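Local coordinates for protein projannalysin (Methanocaldococcus jannaschii, PDB 4JIX) that is the zymogen of a minimal soluble zinc metallopeptidase, a minigluzincin, and when activated probably hydrolyses peptide bonds, at residues I31-M36 against L50-Y55; E58-E63 against L105-K110. The protein carries 1 engineered substitution. One frame throughout, in Å; residues are numbered along the deposited sequence.

Contact 1 of 2, residues I31-M36 against L50-Y55. With SO4 (sulfate ion), chain F; SO4 (sulfate ion), chain E.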
ATOM      1  N   ILE A  31      20.601  -6.269   4.181  1.00 53.87           N
ATOM      2  CA  ILE A  31      19.457  -5.380   4.396  1.00 53.79           C
ATOM      3  C   ILE A  31      19.830  -4.007   3.851  1.00 58.44           C
ATOM      4  O   ILE A  31      20.831  -3.432   4.280  1.00 58.51           O
ATOM      5  CB  ILE A  31      19.008  -5.306   5.883  1.00 58.00           C
ATOM      6  CG1 ILE A  31      18.777  -6.707   6.487  1.00 58.35           C
ATOM      7  CG2 ILE A  31      17.762  -4.407   6.034  1.00 57.61           C
ATOM      8  CD1 ILE A  31      18.850  -6.742   7.996  1.00 61.21           C
ATOM      9  N   GLU A  32      19.043  -3.498   2.892  1.00 54.19           N
ATOM     10  CA  GLU A  32      19.265  -2.182   2.294  1.00 54.98           C
ATOM     11  C   GLU A  32      18.049  -1.296   2.534  1.00 57.91           C
ATOM     12  O   GLU A  32      16.964  -1.603   2.045  1.00 55.04           O
ATOM     13  CB  GLU A  32      19.544  -2.290   0.783  1.00 56.06           C
ATOM     14  CG  GLU A  32      20.962  -2.653   0.408  1.00 69.27           C
ATOM     15  CD  GLU A  32      21.268  -2.546  -1.077  1.00 90.14           C
ATOM     16  OE1 GLU A  32      20.400  -2.068  -1.845  1.00 76.42           O
ATOM     17  OE2 GLU A  32      22.388  -2.937  -1.472  1.00 87.84           O
ATOM     18  N   ILE A  33      18.223  -0.229   3.313  1.00 56.18           N
ATOM     19  CA  ILE A  33      17.166   0.735   3.598  1.00 56.44           C
ATOM     20  C   ILE A  33      17.529   1.984   2.800  1.00 62.31           C
ATOM     21  O   ILE A  33      18.482   2.690   3.137  1.00 63.48           O
ATOM     22  CB  ILE A  33      16.963   0.977   5.122  1.00 60.18           C
ATOM     23  CG1 ILE A  33      16.570  -0.339   5.832  1.00 59.60           C
ATOM     24  CG2 ILE A  33      15.900   2.053   5.381  1.00 59.97           C
ATOM     25  CD1 ILE A  33      17.410  -0.669   6.943  1.00 69.26           C
ATOM     26  N   LYS A  34      16.813   2.208   1.696  1.00 59.19           N
ATOM     27  CA  LYS A  34      17.111   3.323   0.803  1.00 61.13           C
ATOM     28  C   LYS A  34      15.834   3.913   0.182  1.00 63.71           C
ATOM     29  O   LYS A  34      14.800   3.234   0.174  1.00 60.24           O
ATOM     30  CB  LYS A  34      18.094   2.865  -0.304  1.00 64.63           C
ATOM     31  CG  LYS A  34      17.562   1.767  -1.226  1.00 83.90           C
ATOM     32  CD  LYS A  34      18.486   1.518  -2.418  1.00 98.02           C
ATOM     33  CE  LYS A  34      17.761   0.872  -3.577  1.00107.68           C
ATOM     34  NZ  LYS A  34      16.881   1.839  -4.294  1.00113.66           N
ATOM     35  N   PRO A  35      15.868   5.166  -0.351  1.00 62.65           N
ATOM     36  CA  PRO A  35      14.675   5.679  -1.034  1.00 62.13           C
ATOM     37  C   PRO A  35      14.417   4.804  -2.257  1.00 65.82           C
ATOM     38  O   PRO A  35      15.355   4.435  -2.958  1.00 67.01           O
ATOM     39  CB  PRO A  35      15.053   7.127  -1.398  1.00 66.38           C
ATOM     40  CG  PRO A  35      16.302   7.433  -0.619  1.00 72.38           C
ATOM     41  CD  PRO A  35      16.992   6.121  -0.456  1.00 66.68           C
ATOM     42  N   MET A  36      13.188   4.339  -2.407  1.00 61.66           N
ATOM     43  CA  MET A  36      12.770   3.482  -3.516  1.00 60.74           C
ATOM     44  C   MET A  36      11.570   4.145  -4.172  1.00 64.71           C
ATOM     45  O   MET A  36      10.630   4.526  -3.476  1.00 63.97           O
ATOM     46  CB  MET A  36      12.422   2.059  -3.034  1.00 61.02           C
ATOM     47  CG  MET A  36      13.589   1.266  -2.448  1.00 64.68           C
ATOM     48  SD  MET A  36      13.004  -0.219  -1.561  1.00 66.73           S
ATOM     49  CE  MET A  36      12.617  -1.297  -2.940  1.00 62.43           C
ATOM     50  N   LEU A  50      17.388  -7.920   1.046  1.00 44.40           N
ATOM     51  CA  LEU A  50      16.066  -7.431   1.396  1.00 42.51           C
ATOM     52  C   LEU A  50      16.149  -5.915   1.252  1.00 47.64           C
ATOM     53  O   LEU A  50      17.003  -5.299   1.903  1.00 46.87           O
ATOM     54  CB  LEU A  50      15.689  -7.871   2.838  1.00 41.81           C
ATOM     55  CG  LEU A  50      14.413  -7.259   3.457  1.00 44.89           C
ATOM     56  CD1 LEU A  50      13.162  -7.780   2.775  1.00 43.12           C
ATOM     57  CD2 LEU A  50      14.322  -7.575   4.939  1.00 45.93           C
ATOM     58  N   ARG A  51      15.351  -5.323   0.345  1.00 44.02           N
ATOM     59  CA  ARG A  51      15.359  -3.868   0.147  1.00 44.82           C
ATOM     60  C   ARG A  51      14.105  -3.269   0.755  1.00 48.02           C
ATOM     61  O   ARG A  51      13.008  -3.773   0.516  1.00 45.56           O
ATOM     62  CB  ARG A  51      15.489  -3.477  -1.337  1.00 46.23           C
ATOM     63  CG  ARG A  51      16.863  -3.802  -1.893  1.00 59.54           C
ATOM     64  CD  ARG A  51      17.161  -3.153  -3.233  1.00 70.26           C
ATOM     65  NE  ARG A  51      18.581  -3.302  -3.578  1.00 78.81           N
ATOM     66  CZ  ARG A  51      19.104  -4.363  -4.190  1.00 90.49           C
ATOM     67  NH1 ARG A  51      18.329  -5.376  -4.562  1.00 75.91           N
ATOM     68  NH2 ARG A  51      20.406  -4.415  -4.442  1.00 74.61           N
ATOM     69  N   LEU A  52      14.273  -2.235   1.586  1.00 46.68           N
ATOM     70  CA  LEU A  52      13.145  -1.585   2.260  1.00 46.86           C
ATOM     71  C   LEU A  52      13.170  -0.096   1.996  1.00 52.17           C
ATOM     72  O   LEU A  52      14.233   0.525   2.084  1.00 53.78           O
ATOM     73  CB  LEU A  52      13.168  -1.857   3.782  1.00 47.20           C
ATOM     74  CG  LEU A  52      13.121  -3.332   4.233  1.00 51.07           C
ATOM     75  CD1 LEU A  52      13.441  -3.452   5.712  1.00 52.51           C
ATOM     76  CD2 LEU A  52      11.764  -3.975   3.939  1.00 49.40           C
ATOM     77  N   ASN A  53      12.006   0.474   1.661  1.00 47.22           N
ATOM     78  CA  ASN A  53      11.881   1.896   1.386  1.00 48.09           C
ATOM     79  C   ASN A  53      12.141   2.687   2.673  1.00 51.41           C
ATOM     80  O   ASN A  53      11.495   2.449   3.699  1.00 49.54           O
ATOM     81  CB  ASN A  53      10.511   2.198   0.800  1.00 47.86           C
ATOM     82  CG  ASN A  53      10.242   3.654   0.553  1.00 59.41           C
ATOM     83  OD1 ASN A  53      10.125   4.464   1.482  1.00 51.32           O
ATOM     84  ND2 ASN A  53      10.064   3.993  -0.702  1.00 50.42           N
ATOM     85  N   LYS A  54      13.088   3.629   2.600  1.00 50.16           N
ATOM     86  CA  LYS A  54      13.542   4.463   3.716  1.00 51.63           C
ATOM     87  C   LYS A  54      12.403   5.220   4.430  1.00 55.35           C
ATOM     88  O   LYS A  54      12.352   5.178   5.658  1.00 54.53           O
ATOM     89  CB  LYS A  54      14.630   5.447   3.252  1.00 56.24           C
ATOM     90  CG  LYS A  54      15.349   6.142   4.409  1.00 67.30           C
ATOM     91  CD  LYS A  54      16.620   6.835   3.952  1.00 76.35           C
ATOM     92  CE  LYS A  54      17.334   7.525   5.088  1.00 87.81           C
ATOM     93  NZ  LYS A  54      16.689   8.815   5.443  1.00 98.44           N
ATOM     94  N   TYR A  55      11.513   5.902   3.693  1.00 54.62           N
ATOM     95  CA  TYR A  55      10.412   6.638   4.326  1.00 56.68           C
ATOM     96  C   TYR A  55       9.464   5.686   5.095  1.00 59.14           C
ATOM     97  O   TYR A  55       9.017   6.021   6.193  1.00 58.98           O
ATOM     98  CB  TYR A  55       9.623   7.479   3.304  1.00 60.04           C
ATOM     99  CG  TYR A  55       8.424   8.182   3.913  1.00 65.43           C
ATOM    100  CD1 TYR A  55       7.154   7.616   3.852  1.00 66.22           C
ATOM    101  CD2 TYR A  55       8.568   9.393   4.585  1.00 69.26           C
ATOM    102  CE1 TYR A  55       6.056   8.238   4.446  1.00 67.60           C
ATOM    103  CE2 TYR A  55       7.474  10.023   5.182  1.00 71.08           C
ATOM    104  CZ  TYR A  55       6.217   9.450   5.093  1.00 78.87           C
ATOM    105  OH  TYR A  55       5.133  10.084   5.655  1.00 84.96           O
TER
HETATM  106  S   SO4 F 204      13.890   2.184  -7.104  0.50 67.34           S
HETATM  107  O1  SO4 F 204      15.018   1.644  -6.347  0.50 66.75           O
HETATM  108  O2  SO4 F 204      12.639   1.639  -6.571  0.50 67.38           O
HETATM  109  O3  SO4 F 204      14.000   1.809  -8.516  0.50 68.41           O
HETATM  110  O4  SO4 F 204      13.904   3.641  -6.990  0.50 66.02           O
HETATM  111  S   SO4 E 203      20.341  -6.928  -7.303  0.50 59.18           S
HETATM  112  O1  SO4 E 203      20.552  -6.965  -5.855  0.50 58.78           O
HETATM  113  O2  SO4 E 203      20.046  -8.272  -7.797  0.50 58.64           O
HETATM  114  O3  SO4 E 203      19.216  -6.049  -7.603  0.50 58.92           O
HETATM  115  O4  SO4 E 203      21.540  -6.410  -7.963  0.50 60.82           O
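Glu-32 and Arg-51 sit abreast on two neighbouring parallel strands, 30-34 and 49-53, the first of them an outer strand of the chain's three-stranded mixed sheet. The strand axes approach to 4.8 Å with 21° between their directions. The alternation of bonds is that of a parallel pair: Glu-32 N gives to Leu-50 O, Leu-52 N to Glu-32 O (2.8 Å), and Lys-34 N to Leu-52 O. Past the strands, Lys-54 N reaches Lys-34 O from above its carbonyl plane, at 3.0 Å, just where helix 54-59 begins.

On one face the Glu-32 and Arg-51 chains run alongside each other in one direction. Arg-51 NE donates to Glu-32 OE1 at 2.8 Å with a bent N-H angle of 138°; the carboxylate is met from above its plane, and the two flat groups are turned 77° apart. Beyond it, NH1 and NH2 of Arg-51 both grip O1 of one sulfate, NH2 at 2.9 Å, in the guanidinium plane, which would fix its rotation. The Met-36 chain passes square across Arg-51, its bend at chi3 setting CE 3.9 Å from Arg-51 CB. An alanine in place of Arg-51 would probably leave the Glu-32 carboxylate without its cationic mate and this sulfate without its two-pronged grip. Lys-34 NZ holds a second sulfate through O1 at 2.8 Å; both ions probably come from the crystallisation liquor.

The other face is apolar: Ile-31 CG2 faces Leu-52 CD1 at 4.4 Å and Ile-33 CG1 faces Leu-52 CB, with Ile-12 of helix 12-22 and Ile-69 of helix 62-78 packing against this side. A sheet with one face on the helix that carries the zinc-binding histidines His-71 and His-75 is consistent with the gluzincin-type metallopeptidase fold.

Contact 2 of 2, residues E58-E63 against L105-K110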
ATOM      1  N   GLU A  58      10.959   4.458   8.371  1.00 60.82           N
ATOM      2  CA  GLU A  58      10.980   5.529   9.360  1.00 63.11           C
ATOM      3  C   GLU A  58       9.588   5.975   9.831  1.00 68.38           C
ATOM      4  O   GLU A  58       9.497   6.600  10.889  1.00 72.11           O
ATOM      5  CB  GLU A  58      11.753   6.731   8.797  1.00 65.90           C
ATOM      6  CG  GLU A  58      13.259   6.506   8.808  1.00 74.48           C
ATOM      7  CD  GLU A  58      14.131   7.472   8.029  1.00 91.50           C
ATOM      8  OE1 GLU A  58      13.590   8.383   7.358  1.00 84.82           O
ATOM      9  OE2 GLU A  58      15.369   7.295   8.071  1.00 85.03           O
ATOM     10  N   ASN A  59       8.518   5.658   9.095  1.00 62.61           N
ATOM     11  CA  ASN A  59       7.195   6.166   9.457  1.00 62.04           C
ATOM     12  C   ASN A  59       6.099   5.109   9.683  1.00 62.52           C
ATOM     13  O   ASN A  59       5.082   5.452  10.292  1.00 63.96           O
ATOM     14  CB  ASN A  59       6.732   7.155   8.385  1.00 64.28           C
ATOM     15  CG  ASN A  59       7.594   8.404   8.341  1.00 86.26           C
ATOM     16  OD1 ASN A  59       7.282   9.428   8.960  1.00 83.11           O
ATOM     17  ND2 ASN A  59       8.734   8.330   7.664  1.00 74.45           N
ATOM     18  N   PHE A  60       6.268   3.858   9.213  1.00 53.46           N
ATOM     19  CA  PHE A  60       5.214   2.848   9.413  1.00 50.02           C
ATOM     20  C   PHE A  60       5.342   2.182  10.771  1.00 52.41           C
ATOM     21  O   PHE A  60       6.461   1.958  11.230  1.00 52.00           O
ATOM     22  CB  PHE A  60       5.267   1.766   8.318  1.00 49.42           C
ATOM     23  CG  PHE A  60       4.589   2.059   6.995  1.00 48.86           C
ATOM     24  CD1 PHE A  60       4.099   1.026   6.208  1.00 49.33           C
ATOM     25  CD2 PHE A  60       4.494   3.362   6.512  1.00 50.80           C
ATOM     26  CE1 PHE A  60       3.496   1.290   4.976  1.00 49.71           C
ATOM     27  CE2 PHE A  60       3.909   3.622   5.269  1.00 52.76           C
ATOM     28  CZ  PHE A  60       3.416   2.585   4.511  1.00 49.53           C
ATOM     29  N   ASP A  61       4.199   1.807  11.382  1.00 49.20           N
ATOM     30  CA  ASP A  61       4.159   1.089  12.664  1.00 50.60           C
ATOM     31  C   ASP A  61       4.793  -0.308  12.511  1.00 51.12           C
ATOM     32  O   ASP A  61       4.868  -0.838  11.404  1.00 48.43           O
ATOM     33  CB  ASP A  61       2.707   0.966  13.171  1.00 54.11           C
ATOM     34  CG  ASP A  61       2.094   2.281  13.643  1.00 80.33           C
ATOM     35  OD1 ASP A  61       2.851   3.147  14.162  1.00 83.39           O
ATOM     36  OD2 ASP A  61       0.851   2.430  13.540  1.00 90.88           O
ATOM     37  N   GLU A  62       5.213  -0.902  13.621  1.00 47.59           N
ATOM     38  CA  GLU A  62       5.858  -2.215  13.644  1.00 47.15           C
ATOM     39  C   GLU A  62       5.010  -3.293  12.980  1.00 48.20           C
ATOM     40  O   GLU A  62       5.561  -4.117  12.269  1.00 46.29           O
ATOM     41  CB  GLU A  62       6.157  -2.632  15.085  1.00 49.99           C
ATOM     42  CG  GLU A  62       7.159  -3.773  15.148  1.00 56.57           C
ATOM     43  CD  GLU A  62       7.486  -4.216  16.555  1.00 77.69           C
ATOM     44  OE1 GLU A  62       7.508  -3.356  17.469  1.00 66.52           O
ATOM     45  OE2 GLU A  62       7.720  -5.432  16.741  1.00 71.41           O
ATOM     46  N   GLU A  63       3.701  -3.327  13.268  1.00 44.65           N
ATOM     47  CA  GLU A  63       2.791  -4.306  12.683  1.00 44.36           C
ATOM     48  C   GLU A  63       2.884  -4.300  11.133  1.00 45.51           C
ATOM     49  O   GLU A  63       2.956  -5.378  10.530  1.00 43.47           O
ATOM     50  CB  GLU A  63       1.348  -4.035  13.124  1.00 46.23           C
ATOM     51  CG  GLU A  63       0.335  -4.882  12.361  1.00 54.66           C
ATOM     52  CD  GLU A  63      -1.121  -4.550  12.604  1.00 60.99           C
ATOM     53  OE1 GLU A  63      -1.848  -5.445  13.088  1.00 60.69           O
ATOM     54  OE2 GLU A  63      -1.537  -3.404  12.318  1.00 53.53           O
ATOM     55  N   LEU A 105      -4.887  -3.487   3.927  1.00 39.34           N
ATOM     56  CA  LEU A 105      -5.665  -2.257   3.758  1.00 40.21           C
ATOM     57  C   LEU A 105      -5.020  -1.081   4.537  1.00 44.12           C
ATOM     58  O   LEU A 105      -5.017   0.050   4.040  1.00 43.58           O
ATOM     59  CB  LEU A 105      -7.130  -2.440   4.180  1.00 40.72           C
ATOM     60  CG  LEU A 105      -8.044  -1.249   3.851  1.00 44.99           C
ATOM     61  CD1 LEU A 105      -8.203  -1.063   2.341  1.00 44.94           C
ATOM     62  CD2 LEU A 105      -9.369  -1.364   4.566  1.00 46.22           C
ATOM     63  N   LYS A 106      -4.438  -1.359   5.724  1.00 40.70           N
ATOM     64  CA  LYS A 106      -3.746  -0.326   6.500  1.00 40.43           C
ATOM     65  C   LYS A 106      -2.545   0.210   5.700  1.00 42.74           C
ATOM     66  O   LYS A 106      -2.329   1.422   5.660  1.00 43.49           O
ATOM     67  CB  LYS A 106      -3.300  -0.855   7.868  1.00 42.29           C
ATOM     68  CG  LYS A 106      -4.460  -1.156   8.819  1.00 46.15           C
ATOM     69  CD  LYS A 106      -3.913  -1.670  10.154  1.00 49.65           C
ATOM     70  CE  LYS A 106      -5.007  -2.163  11.069  1.00 59.73           C
ATOM     71  NZ  LYS A 106      -4.441  -2.679  12.353  1.00 67.61           N
ATOM     72  N   ILE A 107      -1.799  -0.693   5.036  1.00 37.60           N
ATOM     73  CA  ILE A 107      -0.650  -0.338   4.190  1.00 36.70           C
ATOM     74  C   ILE A 107      -1.130   0.560   3.040  1.00 40.57           C
ATOM     75  O   ILE A 107      -0.582   1.647   2.816  1.00 39.78           O
ATOM     76  CB  ILE A 107       0.084  -1.603   3.683  1.00 38.78           C
ATOM     77  CG1 ILE A 107       0.764  -2.343   4.884  1.00 38.60           C
ATOM     78  CG2 ILE A 107       1.119  -1.242   2.562  1.00 39.76           C
ATOM     79  CD1 ILE A 107       1.217  -3.830   4.575  1.00 41.09           C
ATOM     80  N   ILE A 108      -2.169   0.123   2.330  1.00 38.40           N
ATOM     81  CA  ILE A 108      -2.708   0.897   1.202  1.00 38.51           C
ATOM     82  C   ILE A 108      -3.109   2.306   1.671  1.00 41.52           C
ATOM     83  O   ILE A 108      -2.746   3.291   1.025  1.00 40.74           O
ATOM     84  CB  ILE A 108      -3.909   0.139   0.544  1.00 41.66           C
ATOM     85  CG1 ILE A 108      -3.400  -1.129  -0.188  1.00 42.17           C
ATOM     86  CG2 ILE A 108      -4.681   1.051  -0.438  1.00 41.16           C
ATOM     87  CD1 ILE A 108      -4.442  -2.169  -0.516  1.00 46.89           C
ATOM     88  N   GLN A 109      -3.811   2.396   2.812  1.00 37.86           N
ATOM     89  CA  GLN A 109      -4.340   3.664   3.312  1.00 38.76           C
ATOM     90  C   GLN A 109      -3.276   4.543   3.994  1.00 42.63           C
ATOM     91  O   GLN A 109      -3.541   5.713   4.260  1.00 43.31           O
ATOM     92  CB  GLN A 109      -5.598   3.450   4.162  1.00 40.42           C
ATOM     93  CG  GLN A 109      -6.701   2.886   3.218  1.00 45.46           C
ATOM     94  CD  GLN A 109      -8.092   2.641   3.776  1.00 55.94           C
ATOM     95  OE1 GLN A 109      -9.055   2.516   3.015  1.00 51.41           O
ATOM     96  NE2 GLN A 109      -8.240   2.517   5.086  1.00 43.79           N
ATOM     97  N   LYS A 110      -2.044   4.048   4.120  1.00 39.77           N
ATOM     98  CA  LYS A 110      -0.915   4.885   4.534  1.00 40.41           C
ATOM     99  C   LYS A 110      -0.397   5.641   3.300  1.00 43.90           C
ATOM    100  O   LYS A 110       0.331   6.622   3.440  1.00 45.06           O
ATOM    101  CB  LYS A 110       0.230   4.019   5.132  1.00 40.80           C
ATOM    102  CG  LYS A 110       0.023   3.591   6.587  1.00 47.20           C
ATOM    103  CD  LYS A 110      -0.011   4.732   7.593  1.00 50.23           C
ATOM    104  CE  LYS A 110       1.349   5.308   7.900  1.00 59.84           C
ATOM    105  NZ  LYS A 110       1.237   6.493   8.794  1.00 69.57           N
TER
HETATM  106  O   HOH W   1      -4.617  -5.789  11.881  1.00 58.53           O
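Phe-60 and Lys-110 bring their CA atoms to 8.1 Å, and those of Glu-63 and Lys-106 lie farther apart, a spacing that leaves the link between residues 58-63 and helix 97-111 to side chains. The arrangement is a short linker between consecutive helices, 54-59 and 62-78, packed against the C-terminal helix: Phe-60 is the first residue to leave helical backbone angles, Asp-61 stands at the N-cap position, though its side chain makes no capping bond, and helix 62-78, the zinc-binding helix of the metallopeptidase domain, starts.

The apolar part centres on the buried Phe-60, whose side chain and that of Lys-110 run antiparallel past each other. CG of that lysine lies over one ring face, 4.3 Å from the ring centroid and 18° off the normal, a CH-pi contact displaced toward the rim. Lys-110 CB, past the rim, comes to 3.5 Å from Phe-60 CZ, while bends at chi2 and chi3 return its CE, also past the rim, to within 4.0 Å of Phe-60 CD2. Ile-107 meets the same ring at its edge, its CG2 4.2 Å from Phe-60 CE1. Leu-65 of helix 62-78 and Leu-111 of helix 97-111 also touch Phe-60, placing it where these helices converge. Lys-110 O is further tied to Lys-39 of the second subunit, so this helix end also takes part in the dimer.

A polar bridge spans the two helices nearer the surface. The extended chains of Glu-63 and Lys-106 cross at about a right angle, and their tips form a salt bridge that is probably softened by solvent, both residues being exposed. Lys-106 NZ donates to the syn lone pair of Glu-63 OE2 at 3.0 Å, and a water closes the loop, donating to Glu-63 OE1 at 3.0 Å and accepting from Lys-106 NZ at 3.2 Å.

Contact 1 and contact 2 lie in series along the chain: the strand pair is complete before residues 58-63 begin the second pairing. Their centres are 15 Å apart, each about 11 Å from the centre of the chain, and both belong to the YgjP-like metallopeptidase domain. Helix 54-59 is the element they share: contact 1 ends in its first turn and contact 2 starts at its end, although the two touch nowhere else. From there helix 62-78 carries His-71 and His-75 to the zinc. The sheet, through Leu-50 and Leu-52, and the C-terminal helix 97-111, through Lys-106, Ile-107 and Lys-110, thus both pack directly on the zinc-binding helix.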